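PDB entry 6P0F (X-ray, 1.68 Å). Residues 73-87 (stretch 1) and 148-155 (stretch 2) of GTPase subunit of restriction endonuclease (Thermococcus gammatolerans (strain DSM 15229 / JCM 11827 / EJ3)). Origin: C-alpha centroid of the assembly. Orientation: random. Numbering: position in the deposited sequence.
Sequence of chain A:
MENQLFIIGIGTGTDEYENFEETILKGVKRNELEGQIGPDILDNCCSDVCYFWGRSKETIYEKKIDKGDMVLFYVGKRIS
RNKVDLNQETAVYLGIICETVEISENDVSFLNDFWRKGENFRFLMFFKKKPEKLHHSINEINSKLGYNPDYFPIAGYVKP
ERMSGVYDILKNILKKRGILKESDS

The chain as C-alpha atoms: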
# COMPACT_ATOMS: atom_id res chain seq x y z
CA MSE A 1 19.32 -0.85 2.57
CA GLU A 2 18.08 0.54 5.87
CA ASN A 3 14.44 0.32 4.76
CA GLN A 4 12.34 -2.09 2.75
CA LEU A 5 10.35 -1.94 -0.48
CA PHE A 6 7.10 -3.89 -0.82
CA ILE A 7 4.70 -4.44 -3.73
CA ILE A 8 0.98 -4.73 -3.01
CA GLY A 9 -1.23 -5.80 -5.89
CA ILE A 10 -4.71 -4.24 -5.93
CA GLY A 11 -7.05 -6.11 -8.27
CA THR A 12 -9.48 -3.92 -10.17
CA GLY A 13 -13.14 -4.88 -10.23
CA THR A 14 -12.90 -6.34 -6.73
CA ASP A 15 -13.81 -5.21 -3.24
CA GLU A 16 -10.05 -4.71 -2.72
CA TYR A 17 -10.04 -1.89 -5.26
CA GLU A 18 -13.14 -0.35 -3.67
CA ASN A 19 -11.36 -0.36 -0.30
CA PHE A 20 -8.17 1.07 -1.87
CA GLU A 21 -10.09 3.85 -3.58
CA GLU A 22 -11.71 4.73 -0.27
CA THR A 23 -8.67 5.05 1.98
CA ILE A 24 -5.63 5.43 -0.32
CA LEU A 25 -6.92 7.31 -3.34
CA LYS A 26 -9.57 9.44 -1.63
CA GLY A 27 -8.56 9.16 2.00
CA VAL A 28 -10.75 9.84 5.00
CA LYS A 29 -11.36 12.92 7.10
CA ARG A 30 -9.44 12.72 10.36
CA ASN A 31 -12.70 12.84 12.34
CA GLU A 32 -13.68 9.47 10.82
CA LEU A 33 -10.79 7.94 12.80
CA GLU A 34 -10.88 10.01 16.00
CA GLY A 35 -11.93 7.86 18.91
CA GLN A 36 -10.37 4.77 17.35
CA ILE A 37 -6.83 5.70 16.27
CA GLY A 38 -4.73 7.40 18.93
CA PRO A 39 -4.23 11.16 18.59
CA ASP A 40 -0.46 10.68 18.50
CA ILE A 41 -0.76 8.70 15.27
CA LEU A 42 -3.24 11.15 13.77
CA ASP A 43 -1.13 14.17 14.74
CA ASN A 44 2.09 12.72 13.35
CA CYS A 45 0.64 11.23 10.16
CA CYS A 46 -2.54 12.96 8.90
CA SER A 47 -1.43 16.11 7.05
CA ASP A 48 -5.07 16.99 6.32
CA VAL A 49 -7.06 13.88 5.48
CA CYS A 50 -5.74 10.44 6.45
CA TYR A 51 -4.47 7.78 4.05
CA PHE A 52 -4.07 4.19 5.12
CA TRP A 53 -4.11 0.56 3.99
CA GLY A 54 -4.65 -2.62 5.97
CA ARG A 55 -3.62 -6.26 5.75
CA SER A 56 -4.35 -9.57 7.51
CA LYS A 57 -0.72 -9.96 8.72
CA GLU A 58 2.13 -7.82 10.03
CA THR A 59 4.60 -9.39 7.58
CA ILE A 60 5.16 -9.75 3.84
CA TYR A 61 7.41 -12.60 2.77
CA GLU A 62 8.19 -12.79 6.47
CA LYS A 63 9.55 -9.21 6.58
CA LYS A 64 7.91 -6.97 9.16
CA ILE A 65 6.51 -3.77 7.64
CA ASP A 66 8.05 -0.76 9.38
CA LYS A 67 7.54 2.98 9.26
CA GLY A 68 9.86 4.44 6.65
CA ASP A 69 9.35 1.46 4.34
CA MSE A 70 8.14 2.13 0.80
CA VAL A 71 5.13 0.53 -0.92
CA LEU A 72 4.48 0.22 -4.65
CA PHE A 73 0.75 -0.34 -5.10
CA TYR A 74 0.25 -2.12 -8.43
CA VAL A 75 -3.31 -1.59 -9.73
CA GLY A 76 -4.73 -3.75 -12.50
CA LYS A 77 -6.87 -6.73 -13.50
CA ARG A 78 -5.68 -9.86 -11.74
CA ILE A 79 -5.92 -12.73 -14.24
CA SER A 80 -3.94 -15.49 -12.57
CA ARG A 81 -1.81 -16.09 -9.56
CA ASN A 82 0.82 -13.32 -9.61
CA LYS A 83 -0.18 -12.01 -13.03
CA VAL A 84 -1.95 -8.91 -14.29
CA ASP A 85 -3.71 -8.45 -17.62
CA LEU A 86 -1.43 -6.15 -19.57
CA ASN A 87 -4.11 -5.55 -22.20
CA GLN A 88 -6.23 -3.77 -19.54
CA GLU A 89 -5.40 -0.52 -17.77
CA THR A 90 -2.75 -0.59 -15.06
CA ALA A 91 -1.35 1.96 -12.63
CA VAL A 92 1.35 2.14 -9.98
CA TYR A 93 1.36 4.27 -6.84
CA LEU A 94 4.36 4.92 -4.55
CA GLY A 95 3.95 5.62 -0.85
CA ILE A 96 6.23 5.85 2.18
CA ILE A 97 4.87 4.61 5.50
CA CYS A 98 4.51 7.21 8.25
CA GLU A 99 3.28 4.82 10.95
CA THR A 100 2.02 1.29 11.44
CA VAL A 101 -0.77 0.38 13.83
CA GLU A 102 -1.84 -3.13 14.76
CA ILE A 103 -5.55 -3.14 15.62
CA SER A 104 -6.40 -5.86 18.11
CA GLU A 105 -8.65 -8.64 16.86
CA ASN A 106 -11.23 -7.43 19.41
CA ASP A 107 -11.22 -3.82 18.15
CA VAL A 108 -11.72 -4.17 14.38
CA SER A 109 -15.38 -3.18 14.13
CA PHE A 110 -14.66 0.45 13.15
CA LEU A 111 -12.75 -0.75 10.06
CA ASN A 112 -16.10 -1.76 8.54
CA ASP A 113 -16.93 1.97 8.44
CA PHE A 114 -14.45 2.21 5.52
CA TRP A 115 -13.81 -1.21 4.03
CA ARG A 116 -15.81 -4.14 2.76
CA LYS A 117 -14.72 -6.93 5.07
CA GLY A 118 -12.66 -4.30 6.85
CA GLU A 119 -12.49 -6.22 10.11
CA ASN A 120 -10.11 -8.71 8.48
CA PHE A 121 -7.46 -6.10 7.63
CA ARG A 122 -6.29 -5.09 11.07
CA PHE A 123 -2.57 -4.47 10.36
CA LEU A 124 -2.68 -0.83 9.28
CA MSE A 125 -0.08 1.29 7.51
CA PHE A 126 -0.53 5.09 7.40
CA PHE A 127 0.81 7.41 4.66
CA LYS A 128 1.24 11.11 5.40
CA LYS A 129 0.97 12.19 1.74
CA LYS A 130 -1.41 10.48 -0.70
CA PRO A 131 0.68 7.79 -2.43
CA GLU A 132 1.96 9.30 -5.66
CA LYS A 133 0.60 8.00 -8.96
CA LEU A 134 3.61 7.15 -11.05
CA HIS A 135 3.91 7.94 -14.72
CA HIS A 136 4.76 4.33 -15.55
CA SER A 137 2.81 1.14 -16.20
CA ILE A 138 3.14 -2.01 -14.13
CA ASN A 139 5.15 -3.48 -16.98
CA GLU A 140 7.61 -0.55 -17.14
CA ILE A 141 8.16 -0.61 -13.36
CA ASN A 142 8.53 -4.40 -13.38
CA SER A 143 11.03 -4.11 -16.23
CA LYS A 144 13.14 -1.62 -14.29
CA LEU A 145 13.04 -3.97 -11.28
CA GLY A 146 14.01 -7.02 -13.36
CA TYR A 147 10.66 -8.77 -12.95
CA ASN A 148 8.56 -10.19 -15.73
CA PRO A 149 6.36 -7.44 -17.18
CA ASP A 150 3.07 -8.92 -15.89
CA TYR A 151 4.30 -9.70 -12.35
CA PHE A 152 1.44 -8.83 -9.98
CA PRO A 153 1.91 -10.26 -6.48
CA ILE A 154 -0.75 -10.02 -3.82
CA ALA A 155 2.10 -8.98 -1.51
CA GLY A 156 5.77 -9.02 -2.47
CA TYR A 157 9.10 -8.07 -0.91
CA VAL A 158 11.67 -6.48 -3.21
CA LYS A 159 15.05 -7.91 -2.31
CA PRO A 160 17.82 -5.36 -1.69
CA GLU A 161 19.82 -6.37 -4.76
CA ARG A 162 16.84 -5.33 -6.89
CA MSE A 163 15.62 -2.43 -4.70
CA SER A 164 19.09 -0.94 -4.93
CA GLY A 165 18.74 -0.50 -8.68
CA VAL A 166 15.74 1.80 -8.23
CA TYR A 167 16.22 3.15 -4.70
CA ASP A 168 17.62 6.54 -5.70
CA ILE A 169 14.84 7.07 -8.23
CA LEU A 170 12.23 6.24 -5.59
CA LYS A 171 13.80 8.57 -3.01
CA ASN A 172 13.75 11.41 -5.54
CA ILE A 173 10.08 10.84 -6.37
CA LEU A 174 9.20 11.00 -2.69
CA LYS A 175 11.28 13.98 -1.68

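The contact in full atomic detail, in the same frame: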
# COMPACT_ATOMS: atom_id res chain seq x y z
N PHE A 73 2.06 0.25 -4.86
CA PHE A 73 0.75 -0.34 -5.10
C PHE A 73 0.61 -0.53 -6.61
O PHE A 73 0.58 0.44 -7.37
CB PHE A 73 -0.37 0.56 -4.58
CG PHE A 73 -0.47 0.63 -3.10
CD1 PHE A 73 -1.07 -0.36 -2.36
CD2 PHE A 73 0.02 1.75 -2.44
CE1 PHE A 73 -1.18 -0.24 -0.98
CE2 PHE A 73 -0.09 1.87 -1.05
CZ PHE A 73 -0.69 0.88 -0.34
N TYR A 74 0.56 -1.79 -7.05
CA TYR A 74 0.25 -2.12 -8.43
C TYR A 74 -1.27 -2.24 -8.55
O TYR A 74 -1.88 -2.91 -7.74
CB TYR A 74 0.89 -3.46 -8.78
CG TYR A 74 2.37 -3.51 -9.06
CD1 TYR A 74 3.21 -2.45 -8.74
CD2 TYR A 74 2.91 -4.63 -9.66
CE1 TYR A 74 4.57 -2.52 -9.01
CE2 TYR A 74 4.27 -4.71 -9.94
CZ TYR A 74 5.09 -3.66 -9.60
OH TYR A 74 6.44 -3.73 -9.89
N VAL A 75 -1.85 -1.59 -9.56
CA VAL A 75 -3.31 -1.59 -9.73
C VAL A 75 -3.63 -2.11 -11.13
O VAL A 75 -3.19 -1.52 -12.13
CB VAL A 75 -3.89 -0.19 -9.51
CG1 VAL A 75 -5.42 -0.22 -9.67
CG2 VAL A 75 -3.49 0.35 -8.13
N GLY A 76 -4.42 -3.17 -11.21
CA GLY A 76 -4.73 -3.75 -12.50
C GLY A 76 -5.63 -4.96 -12.32
O GLY A 76 -5.98 -5.33 -11.21
N LYS A 77 -5.95 -5.58 -13.46
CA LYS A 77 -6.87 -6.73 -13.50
C LYS A 77 -6.08 -8.01 -13.23
O LYS A 77 -5.24 -8.42 -14.04
CB LYS A 77 -7.56 -6.74 -14.86
CG LYS A 77 -8.33 -8.00 -15.20
CD LYS A 77 -9.53 -8.16 -14.32
CE LYS A 77 -10.39 -9.31 -14.88
NZ LYS A 77 -11.66 -8.82 -15.52
N ARG A 78 -6.34 -8.61 -12.08
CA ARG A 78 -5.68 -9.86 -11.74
C ARG A 78 -6.27 -10.97 -12.59
O ARG A 78 -7.48 -11.20 -12.54
CB ARG A 78 -5.85 -10.17 -10.26
CG ARG A 78 -5.13 -11.44 -9.88
CD ARG A 78 -5.03 -11.65 -8.36
NE ARG A 78 -4.34 -10.54 -7.70
CZ ARG A 78 -3.02 -10.41 -7.63
NH1 ARG A 78 -2.24 -11.35 -8.15
NH2 ARG A 78 -2.48 -9.36 -7.03
N ILE A 79 -5.43 -11.65 -13.37
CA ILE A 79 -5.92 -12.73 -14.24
C ILE A 79 -5.33 -14.09 -13.91
O ILE A 79 -5.76 -15.08 -14.51
CB ILE A 79 -5.69 -12.42 -15.74
CG1 ILE A 79 -4.23 -12.08 -16.00
CG2 ILE A 79 -6.65 -11.37 -16.20
CD1 ILE A 79 -3.90 -12.16 -17.49
N SER A 80 -4.44 -14.19 -12.97
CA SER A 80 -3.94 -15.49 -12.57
C SER A 80 -3.17 -15.23 -11.31
O SER A 80 -3.02 -14.08 -10.88
CB SER A 80 -3.06 -16.14 -13.64
OG SER A 80 -3.17 -17.56 -13.57
N ARG A 81 -2.69 -16.29 -10.69
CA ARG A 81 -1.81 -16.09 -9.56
C ARG A 81 -0.58 -15.31 -10.05
O ARG A 81 0.09 -15.71 -11.02
CB ARG A 81 -1.38 -17.41 -8.93
CG ARG A 81 -0.52 -17.14 -7.70
CD ARG A 81 -0.57 -18.24 -6.66
NE ARG A 81 -0.47 -19.57 -7.26
CZ ARG A 81 -1.03 -20.65 -6.74
NH1 ARG A 81 -1.73 -20.56 -5.62
NH2 ARG A 81 -0.89 -21.83 -7.34
N ASN A 82 -0.36 -14.17 -9.42
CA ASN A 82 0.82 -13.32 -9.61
C ASN A 82 0.91 -12.69 -10.99
O ASN A 82 1.99 -12.24 -11.40
CB ASN A 82 2.10 -14.09 -9.31
CG ASN A 82 2.25 -14.42 -7.85
OD1 ASN A 82 1.98 -13.59 -6.97
ND2 ASN A 82 2.64 -15.66 -7.57
N LYS A 83 -0.20 -12.56 -11.69
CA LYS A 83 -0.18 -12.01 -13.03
C LYS A 83 -1.32 -11.02 -13.24
O LYS A 83 -2.45 -11.24 -12.81
CB LYS A 83 -0.27 -13.12 -14.09
CG LYS A 83 0.94 -14.07 -14.10
CD LYS A 83 1.15 -14.67 -15.51
CE LYS A 83 2.59 -15.21 -15.65
NZ LYS A 83 3.28 -15.41 -14.40
N VAL A 84 -0.99 -9.94 -13.93
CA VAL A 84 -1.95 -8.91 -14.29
C VAL A 84 -2.20 -9.00 -15.79
O VAL A 84 -1.36 -9.49 -16.56
CB VAL A 84 -1.43 -7.50 -13.90
CG1 VAL A 84 -0.20 -7.14 -14.75
CG2 VAL A 84 -2.49 -6.42 -14.02
N ASP A 85 -3.37 -8.51 -16.21
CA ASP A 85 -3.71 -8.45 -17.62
C ASP A 85 -3.12 -7.18 -18.23
O ASP A 85 -3.64 -6.09 -18.00
CB ASP A 85 -5.22 -8.48 -17.81
CG ASP A 85 -5.64 -8.59 -19.27
OD1 ASP A 85 -4.79 -8.40 -20.17
OD2 ASP A 85 -6.82 -8.90 -19.52
N LEU A 86 -2.07 -7.33 -19.02
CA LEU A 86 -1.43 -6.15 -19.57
C LEU A 86 -2.18 -5.57 -20.76
O LEU A 86 -1.76 -4.54 -21.29
CB LEU A 86 0.01 -6.43 -19.98
CG LEU A 86 0.97 -6.73 -18.84
CD1 LEU A 86 2.33 -7.17 -19.34
CD2 LEU A 86 1.11 -5.51 -17.92
N ASN A 87 -3.27 -6.19 -21.19
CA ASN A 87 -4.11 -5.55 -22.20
C ASN A 87 -5.23 -4.71 -21.58
O ASN A 87 -6.00 -4.10 -22.32
CB ASN A 87 -4.70 -6.59 -23.16
CG ASN A 87 -3.63 -7.34 -23.93
OD1 ASN A 87 -2.84 -6.74 -24.67
ND2 ASN A 87 -3.58 -8.65 -23.74
N ASN A 148 9.35 -10.05 -14.53
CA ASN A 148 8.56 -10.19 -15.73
C ASN A 148 7.56 -9.06 -15.82
O ASN A 148 7.02 -8.62 -14.79
CB ASN A 148 7.84 -11.54 -15.77
CG ASN A 148 8.80 -12.71 -15.98
OD1 ASN A 148 10.02 -12.53 -16.18
ND2 ASN A 148 8.26 -13.92 -15.94
N PRO A 149 7.24 -8.60 -17.03
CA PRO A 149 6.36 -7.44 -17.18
C PRO A 149 5.01 -7.57 -16.47
O PRO A 149 4.48 -6.57 -16.00
CB PRO A 149 6.17 -7.34 -18.69
CG PRO A 149 7.39 -7.99 -19.28
CD PRO A 149 7.86 -9.02 -18.31
N ASP A 150 4.42 -8.76 -16.44
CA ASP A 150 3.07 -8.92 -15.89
C ASP A 150 3.07 -9.37 -14.43
O ASP A 150 2.00 -9.74 -13.91
CB ASP A 150 2.27 -9.91 -16.75
CG ASP A 150 2.91 -11.28 -16.86
OD1 ASP A 150 4.04 -11.49 -16.36
OD2 ASP A 150 2.30 -12.16 -17.50
N TYR A 151 4.22 -9.34 -13.76
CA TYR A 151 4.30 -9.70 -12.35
C TYR A 151 3.37 -8.83 -11.50
O TYR A 151 3.40 -7.60 -11.57
CB TYR A 151 5.74 -9.56 -11.88
CG TYR A 151 5.98 -9.88 -10.42
CD1 TYR A 151 5.62 -11.09 -9.88
CD2 TYR A 151 6.60 -8.96 -9.60
CE1 TYR A 151 5.85 -11.38 -8.55
CE2 TYR A 151 6.87 -9.24 -8.29
CZ TYR A 151 6.47 -10.42 -7.75
OH TYR A 151 6.74 -10.66 -6.42
N PHE A 152 2.56 -9.49 -10.68
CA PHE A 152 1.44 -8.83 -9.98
C PHE A 152 1.18 -9.61 -8.70
O PHE A 152 0.17 -10.32 -8.57
CB PHE A 152 0.22 -8.77 -10.90
CG PHE A 152 -0.91 -7.88 -10.42
CD1 PHE A 152 -0.69 -6.62 -9.96
CD2 PHE A 152 -2.23 -8.31 -10.49
CE1 PHE A 152 -1.74 -5.82 -9.54
CE2 PHE A 152 -3.27 -7.51 -10.08
CZ PHE A 152 -3.03 -6.26 -9.59
N PRO A 153 2.08 -9.50 -7.72
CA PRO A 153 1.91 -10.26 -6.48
C PRO A 153 0.80 -9.68 -5.63
O PRO A 153 0.55 -8.47 -5.63
CB PRO A 153 3.27 -10.14 -5.79
CG PRO A 153 3.76 -8.79 -6.22
CD PRO A 153 3.26 -8.60 -7.66
N ILE A 154 0.15 -10.55 -4.86
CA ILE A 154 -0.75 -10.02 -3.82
C ILE A 154 0.04 -9.19 -2.82
O ILE A 154 -0.37 -8.08 -2.44
CB ILE A 154 -1.54 -11.16 -3.16
CG1 ILE A 154 -2.62 -11.64 -4.13
CG2 ILE A 154 -2.18 -10.67 -1.89
CD1 ILE A 154 -3.32 -12.88 -3.66
N ALA A 155 1.19 -9.70 -2.38
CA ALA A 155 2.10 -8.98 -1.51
C ALA A 155 3.50 -9.51 -1.76
O ALA A 155 3.75 -10.71 -1.58
CB ALA A 155 1.73 -9.16 -0.04
O HOH W 1 -0.46 -11.61 -18.08

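The two stretches bury 778 Å² between them, and Phe-152 contributes the largest share. The backbones meet at a single beta bridge between Lys-83 and Tyr-151, whose CA atoms lie 5.1 Å apart. Two hydrogen bonds flank it: Phe-152 N donates to Asn-82 O (2.9 Å) and Val-84 N to Asp-150 O (3.0 Å). The same carbonyls also accept CA-H...O contacts, Asn-82 O from Tyr-151 CA (3.6 Å) and Asp-150 O from Lys-83 CA (3.3 Å). A type II turn from Ser-80 to Lys-83 and a type I turn from Asn-148 to Tyr-151 lead the two stretches into this short pairing.

Arg-78 supplies the side-chain hydrogen bonds. Its CA-to-CB bond points sideways, but the long side chain carries the guanidinium to the other stretch, where Arg-78 NH1 donates to Phe-152 O (2.7 Å) and Arg-78 NH2 makes a weak hydrogen bond to Pro-153 O (3.5 Å). The Arg-78 guanidinium also lies flat on the Phe-152 ring, centres 4.2 Å apart and planes at 9°, while Ile-154 CG1 covers the opposite face of the guanidinium. Arginine suits this place because its nitrogens bond backbone carbonyls while its flat faces pack against an aromatic ring and an aliphatic side chain.

Apolar packing centres on Phe-152, whose CA-to-CB bond points toward stretch 1, with chi1 in the t well. Across the ring from Arg-78, Val-84 CG2 sits 4.1 Å from the centroid of the Phe-152 ring in a CH-pi contact. Tyr-74 CB packs 3.6 Å from Phe-152 CE1. Gly-76 passes close by, and a CB there would clash with Val-84 CG2. Farther out, Leu-86 CD1 rests 3.9 Å from Pro-149 CB.

A water donates to Val-84 O (2.8 Å) and Asp-150 OD2 (2.9 Å), linking the stretches, whereas Lys-83 NZ remains 4.4 Å from Asp-150 OD1, beyond a salt bridge.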